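Local coordinates for beta-L-arabinobiosidase (Bacteroides thetaiotaomicron, PDB 5MQR), which hydrolyses glycosidic bonds of complex plant pectin as a beta-L-arabinobiosidase, and may also have exo-alpha-sialidase activity, at residues A[203-208]-A[251-256]; A[210-215]-A[220-225]; A[688-693]-A[724-729]; A[733-738]-A[742-747]. All blocks are in the same frame, centred on the assembly; numbering follows the deposited sequence.

Contact 1. Residues A[203-208]-A[251-256]; sequences FIYYNH and REDPII
Y205 and D253 both carry CG trans to the backbone N (chi1 176° in the tyrosine), and the two side chains run at each other from opposite directions, phenol against carboxylate. Y205 OH donates to D253 OD2 at 2.6 Å. The acceptor lies at the edge of the phenol ring, in its plane, whereas the hydroxyl meets OD2 from 35° above the carboxylate plane. I255 completes the contact: its CG1 sits between the backbone N and the carbonyl carbon, and the chain then extends so that CD1 approaches the ring obliquely, 3.6 Å from Y205 CE1 and 3.7 Å from Y205 CD1. Y205 belongs to strand 202-206, the outermost strand of a four-stranded antiparallel sheet that forms a blade of the N-terminal beta-propeller; I204 and Y205 make a classic beta bulge against R187 of the neighbouring strand. The facing residues form a tight loop. D253 OD1 uses its anti lone pair to accept from I255 N at 3.2 Å, an almost straight bond (169°) that closes an Asx turn, while I256 N bonds D253 O at 3.1 Å in a type I turn from D253 to I256, overlapping the Asx turn. Both carboxylate oxygens are thus engaged, which fixes the rotation of the group. Y205 OH is gripped a second time by the backbone N of D250, whose carboxylate in turn receives N207 ND2 and H208 N.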
# COMPACT_ATOMS: atom_id res chain seq x y z
N PHE A 203 33.67 36.38 -3.50
CA PHE A 203 33.00 36.58 -2.24
C PHE A 203 31.61 37.17 -2.46
O PHE A 203 31.43 38.13 -3.21
CB PHE A 203 33.79 37.52 -1.34
CG PHE A 203 34.85 36.83 -0.55
CD1 PHE A 203 34.55 36.29 0.69
CD2 PHE A 203 36.13 36.72 -1.04
CE1 PHE A 203 35.52 35.66 1.44
CE2 PHE A 203 37.11 36.09 -0.31
CZ PHE A 203 36.81 35.56 0.94
N ILE A 204 30.65 36.58 -1.78
CA ILE A 204 29.29 37.08 -1.73
C ILE A 204 28.98 37.77 -0.38
O ILE A 204 28.07 38.61 -0.30
CB ILE A 204 28.29 35.95 -2.06
CG1 ILE A 204 26.89 36.51 -2.35
CG2 ILE A 204 28.21 34.93 -0.94
CD1 ILE A 204 25.91 35.51 -2.94
N TYR A 205 29.71 37.42 0.68
CA TYR A 205 29.53 38.03 2.00
C TYR A 205 30.87 38.13 2.72
O TYR A 205 31.67 37.18 2.69
CB TYR A 205 28.54 37.19 2.82
CG TYR A 205 28.36 37.66 4.24
CD1 TYR A 205 27.39 38.63 4.56
CD2 TYR A 205 29.16 37.16 5.28
CE1 TYR A 205 27.22 39.07 5.87
CE2 TYR A 205 29.01 37.59 6.60
CZ TYR A 205 28.03 38.54 6.90
OH TYR A 205 27.89 38.97 8.22
N TYR A 206 31.11 39.27 3.35
CA TYR A 206 32.29 39.46 4.20
C TYR A 206 31.86 39.55 5.65
O TYR A 206 30.92 40.29 5.99
CB TYR A 206 33.02 40.74 3.86
CG TYR A 206 33.57 40.78 2.46
CD1 TYR A 206 34.71 40.04 2.12
CD2 TYR A 206 32.97 41.56 1.48
CE1 TYR A 206 35.24 40.08 0.83
CE2 TYR A 206 33.50 41.61 0.19
CZ TYR A 206 34.62 40.88 -0.13
OH TYR A 206 35.11 40.93 -1.41
N ASN A 207 32.56 38.80 6.50
CA ASN A 207 32.44 38.98 7.94
C ASN A 207 33.12 40.30 8.30
O ASN A 207 33.97 40.79 7.56
CB ASN A 207 33.07 37.81 8.70
CG ASN A 207 32.20 36.56 8.68
OD1 ASN A 207 32.47 35.62 7.95
ND2 ASN A 207 31.16 36.56 9.49
N HIS A 208 32.71 40.87 9.43
CA HIS A 208 33.17 42.20 9.87
C HIS A 208 34.68 42.25 9.88
O HIS A 208 35.34 41.31 10.32
CB HIS A 208 32.62 42.57 11.27
CG HIS A 208 33.09 41.67 12.37
ND1 HIS A 208 34.26 41.89 13.07
CD2 HIS A 208 32.55 40.54 12.88
CE1 HIS A 208 34.41 40.93 13.97
NE2 HIS A 208 33.38 40.10 13.87
N ARG A 251 27.25 38.05 14.05
CA ARG A 251 26.18 37.99 15.04
C ARG A 251 25.30 39.22 14.87
O ARG A 251 25.80 40.34 14.68
CB ARG A 251 26.75 37.90 16.47
CG ARG A 251 27.50 36.60 16.74
CD ARG A 251 26.54 35.42 16.75
NE ARG A 251 27.21 34.13 16.68
CZ ARG A 251 27.58 33.48 15.57
NH1 ARG A 251 27.37 33.97 14.34
NH2 ARG A 251 28.18 32.30 15.71
N GLU A 252 23.99 38.99 14.85
CA GLU A 252 22.99 40.07 14.74
C GLU A 252 23.00 40.81 13.39
O GLU A 252 22.46 41.92 13.28
CB GLU A 252 23.10 41.08 15.94
CG GLU A 252 22.96 40.44 17.32
CD GLU A 252 21.60 39.76 17.55
OE1 GLU A 252 20.54 40.39 17.33
OE2 GLU A 252 21.58 38.57 17.95
N ASP A 253 23.56 40.19 12.35
CA ASP A 253 23.61 40.82 11.02
C ASP A 253 22.18 41.08 10.54
O ASP A 253 21.37 40.15 10.54
CB ASP A 253 24.34 39.94 9.99
CG ASP A 253 24.81 40.74 8.76
OD1 ASP A 253 23.97 41.32 8.04
OD2 ASP A 253 26.04 40.78 8.53
N PRO A 254 21.88 42.33 10.14
CA PRO A 254 20.57 42.73 9.60
C PRO A 254 19.99 41.82 8.51
O PRO A 254 18.78 41.63 8.48
CB PRO A 254 20.84 44.13 9.01
CG PRO A 254 21.96 44.66 9.83
CD PRO A 254 22.79 43.49 10.27
N ILE A 255 20.82 41.25 7.63
CA ILE A 255 20.31 40.40 6.52
C ILE A 255 19.73 39.05 6.94
O ILE A 255 19.08 38.37 6.12
CB ILE A 255 21.38 40.15 5.42
CG1 ILE A 255 22.47 39.16 5.91
CG2 ILE A 255 21.96 41.47 4.90
CD1 ILE A 255 23.70 39.08 5.02
N ILE A 256 20.00 38.63 8.18
CA ILE A 256 19.46 37.38 8.72
C ILE A 256 18.05 37.67 9.27
O ILE A 256 17.90 38.54 10.13
CB ILE A 256 20.34 36.75 9.84
CG1 ILE A 256 21.84 36.67 9.46
CG2 ILE A 256 19.81 35.38 10.21
CD1 ILE A 256 22.19 35.76 8.28

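Contact 2. Residues A[210-215]-A[220-225]; sequences FNEKNT and FKKSKD
A long surface salt bridge between E212 and K222 spans the excursion that joins strand 202-206, the edge strand of a beta-propeller blade, to helix 226-236. E212 OE2 and K222 NZ stand 3.9 Å apart, so the pairing is mostly a matter of charge, and no hydrogen bond forms across the two segments. The aliphatic part of the lysine provides the rest of the contact: the chain turns sharply at chi2 (-75°) and again at chi3, which lays its methylenes beside the carboxylate. CG of K222 comes to 3.8 Å from E212 OE1, and K222 CE to 3.8 Å from E212 OE2. Both residues are exposed, and the side chains pass at a slant; on its own side E212 also touches Y206 and Y219. Each arm is shaped by local bonds. In 210-215, N214 OD1 accepts from N211 N at 2.9 Å, a bond of 162° at the hydrogen. N211 O takes two donors from opposite faces of its plane, T215 OG1 at 2.7 Å and N214 N at 3.3 Å. In 220-225 a short 3-10 turn, with K221 CG resting over one face of the F220 ring near its rim, carries K222. It is followed by an ST turn in which S223 OG accepts from D225 N at 3.1 Å. D225 then serves as the N-cap of helix 226-236: its OD1 receives F228 N, and its OD2 forms a salt bridge with R162 NH1.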
# COMPACT_ATOMS: atom_id res chain seq x y z
N PHE A 210 36.60 42.16 7.29
CA PHE A 210 37.04 41.76 5.95
C PHE A 210 36.31 42.53 4.84
O PHE A 210 35.16 42.91 4.98
CB PHE A 210 36.91 40.26 5.76
CG PHE A 210 37.84 39.48 6.65
CD1 PHE A 210 37.45 39.10 7.92
CD2 PHE A 210 39.12 39.19 6.22
CE1 PHE A 210 38.32 38.39 8.74
CE2 PHE A 210 40.00 38.49 7.04
CZ PHE A 210 39.59 38.09 8.30
N ASN A 211 37.02 42.76 3.75
CA ASN A 211 36.51 43.54 2.63
C ASN A 211 37.35 43.23 1.39
O ASN A 211 38.25 42.37 1.44
CB ASN A 211 36.56 45.03 2.99
CG ASN A 211 37.91 45.46 3.51
OD1 ASN A 211 38.90 45.41 2.79
ND2 ASN A 211 37.96 45.87 4.76
N GLU A 212 37.05 43.91 0.28
CA GLU A 212 37.76 43.72 -0.99
C GLU A 212 39.27 43.89 -0.86
O GLU A 212 40.04 43.17 -1.51
CB GLU A 212 37.25 44.70 -2.06
CG GLU A 212 35.77 44.61 -2.39
CD GLU A 212 35.47 44.94 -3.84
OE1 GLU A 212 35.81 44.11 -4.74
OE2 GLU A 212 34.90 46.01 -4.09
N LYS A 213 39.71 44.83 -0.03
CA LYS A 213 41.13 45.17 0.08
C LYS A 213 42.00 44.19 0.87
O LYS A 213 43.21 44.26 0.73
CB LYS A 213 41.29 46.59 0.61
CG LYS A 213 40.70 47.61 -0.36
CD LYS A 213 41.08 49.04 -0.01
CE LYS A 213 41.07 49.95 -1.24
NZ LYS A 213 41.94 51.14 -0.99
N ASN A 214 41.39 43.29 1.67
CA ASN A 214 42.15 42.29 2.44
C ASN A 214 41.69 40.81 2.25
O ASN A 214 41.96 39.95 3.10
CB ASN A 214 42.17 42.67 3.93
CG ASN A 214 40.79 42.58 4.59
OD1 ASN A 214 39.83 42.06 4.03
ND2 ASN A 214 40.70 43.10 5.79
N THR A 215 41.00 40.53 1.16
CA THR A 215 40.60 39.17 0.80
C THR A 215 41.18 38.80 -0.57
O THR A 215 41.55 39.67 -1.36
CB THR A 215 39.08 39.02 0.79
OG1 THR A 215 38.48 40.06 0.02
CG2 THR A 215 38.53 39.06 2.20
N PHE A 220 31.66 39.62 -5.72
CA PHE A 220 30.88 39.07 -6.82
C PHE A 220 30.40 40.12 -7.82
O PHE A 220 30.25 39.81 -8.99
CB PHE A 220 29.70 38.22 -6.30
CG PHE A 220 28.50 39.02 -5.85
CD1 PHE A 220 28.41 39.50 -4.55
CD2 PHE A 220 27.44 39.26 -6.73
CE1 PHE A 220 27.30 40.22 -4.13
CE2 PHE A 220 26.31 39.97 -6.31
CZ PHE A 220 26.25 40.46 -5.01
N LYS A 221 30.19 41.36 -7.38
CA LYS A 221 29.75 42.41 -8.26
C LYS A 221 30.82 42.83 -9.28
O LYS A 221 30.51 43.59 -10.19
CB LYS A 221 29.27 43.63 -7.47
CG LYS A 221 27.98 43.41 -6.67
CD LYS A 221 27.31 44.75 -6.33
CE LYS A 221 26.72 44.84 -4.92
NZ LYS A 221 25.27 44.58 -4.84
N LYS A 222 32.05 42.35 -9.15
CA LYS A 222 33.09 42.71 -10.11
C LYS A 222 33.07 41.85 -11.36
O LYS A 222 33.70 42.21 -12.35
CB LYS A 222 34.48 42.64 -9.48
CG LYS A 222 34.65 43.54 -8.27
CD LYS A 222 34.81 45.01 -8.64
CE LYS A 222 33.89 45.89 -7.80
NZ LYS A 222 34.43 47.27 -7.79
N SER A 223 32.36 40.73 -11.31
CA SER A 223 32.19 39.90 -12.51
C SER A 223 31.56 40.70 -13.63
O SER A 223 30.62 41.46 -13.40
CB SER A 223 31.30 38.69 -12.23
OG SER A 223 31.15 37.87 -13.37
N LYS A 224 32.05 40.49 -14.84
CA LYS A 224 31.45 41.08 -16.04
C LYS A 224 30.31 40.24 -16.62
O LYS A 224 29.73 40.59 -17.64
CB LYS A 224 32.52 41.26 -17.09
CG LYS A 224 33.56 42.29 -16.69
CD LYS A 224 34.93 41.87 -17.17
CE LYS A 224 35.82 43.09 -17.37
NZ LYS A 224 37.09 42.70 -18.05
N ASP A 225 29.98 39.13 -15.94
CA ASP A 225 28.87 38.28 -16.31
C ASP A 225 27.63 38.77 -15.55
O ASP A 225 27.40 38.43 -14.41
CB ASP A 225 29.25 36.83 -16.00
CG ASP A 225 28.28 35.81 -16.54
OD1 ASP A 225 27.06 36.08 -16.66
OD2 ASP A 225 28.75 34.68 -16.80

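Contact 3. Residues A[688-693]-A[724-729]; sequences VGYGMT and DPKYLD
The Y690 and Y727 side chains lie side by side and point the same way, their ring centroids 5.1 Å apart and their planes inclined at 43°, neither stacked nor edge-to-face. Y727 CD1 sits over one face of the Y690 ring, toward its rim, 3.7 Å from Y690 CE2, and Y727 CE1 follows at 3.8 Å from Y690 CZ. K726 reaches past the same phenol at a slant, its CE 4.1 Å from Y690 OH. A water joins their polar ends, 2.7 Å from Y690 OH and accepting from K726 NZ at 3.0 Å. The lysine gets there because its CG stands between the backbone N and carbonyl carbon (chi1 73°), over the centre of the Y727 ring, and the chain beyond is straight. In the next shell, D724 OD1 accepts from K726 N at 3.2 Å, a capping bond where helix 726-737 begins, Q730 OE1 holds Y690 N, and W653 meets Y727 edge-to-face. Strand 691-692 pairs with strand 683-684, whose I683 touches both tyrosines, and this hairpin packs beside the first turn of helix 726-737 in the MGH1-like glycoside hydrolase region. M692 reaches helix 712-719 and I731, and D729 salt-bridges to R761 of helix 754-765.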
# COMPACT_ATOMS: atom_id res chain seq x y z
N VAL A 688 -25.79 -36.28 0.42
CA VAL A 688 -25.30 -36.01 -0.93
C VAL A 688 -24.32 -34.83 -1.06
O VAL A 688 -24.02 -34.39 -2.15
CB VAL A 688 -26.47 -35.83 -1.92
CG1 VAL A 688 -27.26 -37.13 -1.97
CG2 VAL A 688 -27.35 -34.63 -1.54
N GLY A 689 -23.79 -34.36 0.06
CA GLY A 689 -22.90 -33.21 0.08
C GLY A 689 -23.58 -32.00 0.69
O GLY A 689 -24.71 -32.07 1.16
N TYR A 690 -22.87 -30.87 0.67
CA TYR A 690 -23.35 -29.66 1.31
C TYR A 690 -24.62 -29.13 0.66
O TYR A 690 -24.77 -29.19 -0.56
CB TYR A 690 -22.29 -28.57 1.30
CG TYR A 690 -21.02 -28.85 2.10
CD1 TYR A 690 -21.06 -28.98 3.50
CD2 TYR A 690 -19.77 -28.91 1.48
CE1 TYR A 690 -19.90 -29.16 4.24
CE2 TYR A 690 -18.61 -29.13 2.22
CZ TYR A 690 -18.68 -29.25 3.60
OH TYR A 690 -17.54 -29.46 4.33
N GLY A 691 -25.52 -28.65 1.52
CA GLY A 691 -26.71 -27.92 1.14
C GLY A 691 -26.63 -26.53 1.73
O GLY A 691 -25.77 -26.30 2.60
N MSE A 692 -27.48 -25.62 1.24
CA MSE A 692 -27.62 -24.27 1.81
C MSE A 692 -29.06 -23.99 2.17
O MSE A 692 -29.95 -23.93 1.30
CB MSE A 692 -27.07 -23.17 0.90
CG MSE A 692 -27.27 -21.79 1.49
SE MSE A 692 -25.98 -20.50 0.74
CE MSE A 692 -24.37 -20.88 1.82
N THR A 693 -29.28 -23.78 3.47
CA THR A 693 -30.58 -23.44 4.01
C THR A 693 -30.93 -21.95 3.88
O THR A 693 -30.06 -21.10 3.56
CB THR A 693 -30.63 -23.82 5.51
OG1 THR A 693 -29.52 -23.24 6.18
CG2 THR A 693 -30.57 -25.35 5.69
N ASP A 724 -13.02 -21.14 -1.30
CA ASP A 724 -12.98 -22.59 -1.45
C ASP A 724 -14.23 -23.00 -2.26
O ASP A 724 -15.35 -22.84 -1.79
CB ASP A 724 -12.92 -23.28 -0.10
CG ASP A 724 -12.67 -24.78 -0.20
OD1 ASP A 724 -12.86 -25.40 -1.27
OD2 ASP A 724 -12.30 -25.37 0.83
N PRO A 725 -14.02 -23.54 -3.47
CA PRO A 725 -15.17 -23.81 -4.32
C PRO A 725 -16.03 -24.98 -3.88
O PRO A 725 -17.14 -25.11 -4.40
CB PRO A 725 -14.55 -24.09 -5.70
CG PRO A 725 -13.18 -24.60 -5.40
CD PRO A 725 -12.74 -23.86 -4.16
N LYS A 726 -15.55 -25.82 -2.96
CA LYS A 726 -16.29 -27.06 -2.65
C LYS A 726 -17.69 -26.81 -2.09
O LYS A 726 -18.58 -27.59 -2.38
CB LYS A 726 -15.49 -28.01 -1.74
CG LYS A 726 -15.38 -27.55 -0.29
CD LYS A 726 -14.54 -28.52 0.54
CE LYS A 726 -14.52 -28.05 1.98
NZ LYS A 726 -13.56 -28.80 2.83
N TYR A 727 -17.88 -25.73 -1.33
CA TYR A 727 -19.18 -25.42 -0.70
C TYR A 727 -20.26 -25.17 -1.74
O TYR A 727 -21.29 -25.87 -1.79
CB TYR A 727 -19.08 -24.21 0.29
CG TYR A 727 -18.06 -24.49 1.38
CD1 TYR A 727 -18.31 -25.45 2.37
CD2 TYR A 727 -16.81 -23.86 1.36
CE1 TYR A 727 -17.36 -25.74 3.34
CE2 TYR A 727 -15.84 -24.17 2.31
CZ TYR A 727 -16.12 -25.10 3.30
OH TYR A 727 -15.19 -25.39 4.23
N LEU A 728 -20.03 -24.16 -2.57
CA LEU A 728 -20.99 -23.80 -3.59
C LEU A 728 -21.13 -24.87 -4.72
O LEU A 728 -22.23 -25.08 -5.25
CB LEU A 728 -20.65 -22.42 -4.16
CG LEU A 728 -21.74 -21.82 -5.04
CD1 LEU A 728 -23.14 -21.83 -4.40
CD2 LEU A 728 -21.30 -20.41 -5.37
N ASP A 729 -20.04 -25.56 -5.05
CA ASP A 729 -20.12 -26.68 -6.00
C ASP A 729 -21.20 -27.69 -5.54
O ASP A 729 -22.08 -28.07 -6.29
CB ASP A 729 -18.79 -27.43 -6.08
CG ASP A 729 -17.73 -26.75 -6.94
OD1 ASP A 729 -17.92 -25.72 -7.63
OD2 ASP A 729 -16.63 -27.32 -6.91
O HOH W 1 -15.68 -30.87 2.99

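Contact 4. Residues A[733-738]-A[742-747]; sequences HTWYRG and GPMKKM
One backbone hydrogen bond joins W735 to M744: M744 N donates to W735 O at 2.9 Å, nearly straight (173°) and almost in line with the carbonyl. The same oxygen receives a weaker CH...O contact from P743 CA at 3.5 Å. Met-aromatic contacts, here through the selenium of selenomethionine, come next. M747 turns at chi3 and sets SE over one face of the Y736 ring, toward its rim, 4.4 Å from the ring centroid and 13° off the normal; its CE ends 3.7 Å from Y736 OH, a hydroxyl hydrogen-bonded to E781. To the W735 ring the same selenium is only oblique. Apolar contacts fill the remainder. W735 CE3 meets M744 CG at 3.6 Å and M747 CG at 3.7 Å, with the indole and M744 crossing at about a right angle. M744 bends at chi2 and brings CE to 3.9 Å from T734 CG2; the same methyl also lies against the carbonyl oxygen of T734 (3.4 Å). Salt bridges lie outside this core, where R737 reaches D773 and D777 of helix 768-788. The chain folds back on the last turn of helix 726-737 before entering helix 754-765, a helix-to-helix connection consistent with the (alpha/alpha)6 barrel of six-hairpin glycosidases.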
# COMPACT_ATOMS: atom_id res chain seq x y z
N HIS A 733 -24.98 -28.69 -6.77
CA HIS A 733 -25.22 -30.09 -7.18
C HIS A 733 -26.30 -30.75 -6.32
O HIS A 733 -27.08 -31.53 -6.82
CB HIS A 733 -23.93 -30.91 -7.20
CG HIS A 733 -23.01 -30.55 -8.33
ND1 HIS A 733 -21.68 -30.92 -8.35
CD2 HIS A 733 -23.21 -29.82 -9.45
CE1 HIS A 733 -21.10 -30.44 -9.44
NE2 HIS A 733 -22.01 -29.77 -10.13
N THR A 734 -26.38 -30.39 -5.04
CA THR A 734 -27.41 -30.90 -4.15
C THR A 734 -28.83 -30.54 -4.64
O THR A 734 -29.71 -31.40 -4.67
CB THR A 734 -27.17 -30.39 -2.72
OG1 THR A 734 -25.98 -30.98 -2.20
CG2 THR A 734 -28.34 -30.69 -1.82
N TRP A 735 -29.03 -29.28 -5.04
CA TRP A 735 -30.31 -28.85 -5.62
C TRP A 735 -30.65 -29.62 -6.89
O TRP A 735 -31.81 -30.02 -7.05
CB TRP A 735 -30.37 -27.34 -5.91
CG TRP A 735 -30.74 -26.51 -4.75
CD1 TRP A 735 -29.94 -25.63 -4.09
CD2 TRP A 735 -32.00 -26.50 -4.07
NE1 TRP A 735 -30.63 -25.06 -3.05
CE2 TRP A 735 -31.89 -25.59 -3.01
CE3 TRP A 735 -33.20 -27.17 -4.26
CZ2 TRP A 735 -32.96 -25.32 -2.14
CZ3 TRP A 735 -34.26 -26.91 -3.40
CH2 TRP A 735 -34.13 -25.98 -2.37
N TYR A 736 -29.67 -29.83 -7.77
CA TYR A 736 -29.97 -30.36 -9.12
C TYR A 736 -29.82 -31.88 -9.26
O TYR A 736 -30.40 -32.47 -10.18
CB TYR A 736 -29.15 -29.64 -10.18
CG TYR A 736 -29.63 -28.22 -10.41
CD1 TYR A 736 -29.11 -27.17 -9.66
CD2 TYR A 736 -30.60 -27.94 -11.36
CE1 TYR A 736 -29.56 -25.86 -9.85
CE2 TYR A 736 -31.06 -26.64 -11.55
CZ TYR A 736 -30.53 -25.60 -10.81
OH TYR A 736 -30.97 -24.32 -10.99
N ARG A 737 -29.04 -32.49 -8.38
CA ARG A 737 -28.77 -33.93 -8.45
C ARG A 737 -28.95 -34.66 -7.13
O ARG A 737 -28.67 -35.84 -7.05
CB ARG A 737 -27.35 -34.13 -8.97
CG ARG A 737 -27.16 -33.60 -10.38
CD ARG A 737 -25.74 -33.23 -10.66
NE ARG A 737 -25.62 -32.53 -11.93
CZ ARG A 737 -24.47 -32.24 -12.55
NH1 ARG A 737 -23.31 -32.58 -12.00
NH2 ARG A 737 -24.49 -31.62 -13.72
N GLY A 738 -29.46 -33.98 -6.11
CA GLY A 738 -29.46 -34.56 -4.78
C GLY A 738 -30.68 -35.37 -4.44
O GLY A 738 -30.81 -35.79 -3.31
N GLY A 742 -31.36 -36.73 -9.41
CA GLY A 742 -32.11 -35.69 -10.12
C GLY A 742 -32.44 -34.48 -9.24
O GLY A 742 -32.02 -34.38 -8.08
N PRO A 743 -33.16 -33.51 -9.82
CA PRO A 743 -33.44 -32.28 -9.09
C PRO A 743 -34.41 -32.46 -7.90
O PRO A 743 -35.32 -33.29 -7.95
CB PRO A 743 -34.04 -31.38 -10.17
CG PRO A 743 -34.62 -32.31 -11.17
CD PRO A 743 -33.64 -33.44 -11.21
N MSE A 744 -34.20 -31.65 -6.85
CA MSE A 744 -35.13 -31.57 -5.72
C MSE A 744 -36.53 -31.29 -6.25
O MSE A 744 -36.73 -30.44 -7.12
CB MSE A 744 -34.71 -30.49 -4.71
CG MSE A 744 -33.43 -30.77 -3.89
SE MSE A 744 -33.59 -32.39 -2.77
CE MSE A 744 -31.71 -32.52 -2.22
N LYS A 745 -37.50 -32.03 -5.74
CA LYS A 745 -38.88 -31.92 -6.16
C LYS A 745 -39.46 -30.51 -5.97
O LYS A 745 -40.16 -30.00 -6.84
CB LYS A 745 -39.68 -32.95 -5.35
CG LYS A 745 -41.15 -33.13 -5.67
CD LYS A 745 -41.72 -34.46 -5.09
CE LYS A 745 -41.25 -34.84 -3.66
NZ LYS A 745 -40.03 -35.74 -3.59
N LYS A 746 -39.11 -29.86 -4.85
CA LYS A 746 -39.72 -28.56 -4.49
C LYS A 746 -39.06 -27.34 -5.10
O LYS A 746 -39.40 -26.22 -4.75
CB LYS A 746 -39.86 -28.44 -2.97
CG LYS A 746 -40.79 -29.52 -2.44
CD LYS A 746 -41.03 -29.40 -0.96
CE LYS A 746 -41.95 -30.53 -0.51
NZ LYS A 746 -42.31 -30.35 0.92
N MSE A 747 -38.17 -27.54 -6.06
CA MSE A 747 -37.79 -26.45 -6.98
C MSE A 747 -39.00 -25.93 -7.74
O MSE A 747 -39.04 -24.76 -8.12
CB MSE A 747 -36.70 -26.90 -7.96
CG MSE A 747 -35.40 -27.12 -7.21
SE MSE A 747 -33.84 -27.38 -8.38
CE MSE A 747 -33.69 -25.45 -8.75

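The four contacts form two pairs on opposite sides of the chain's centre. Contacts 1 and 2 share the propeller region, centres 15 Å apart; F203 O and F220 N, 2.9 Å apart, probably hydrogen-bond, and T215 packs on F203 and Y206, so contact 2 rests on the strand of contact 1. Contacts 3 and 4, centres 13 Å apart, share helix 726-737 and are tied by a probable hydrogen bond between Y690 O and T734 OG1 (2.7 Å). The centres of contacts 1 and 4 are 93 Å apart. The side chain of W735 lies about 10 Å from a bound HEPES; none of the contacts contains a sodium or calcium ligand, and no catalytic role can be given to their residues.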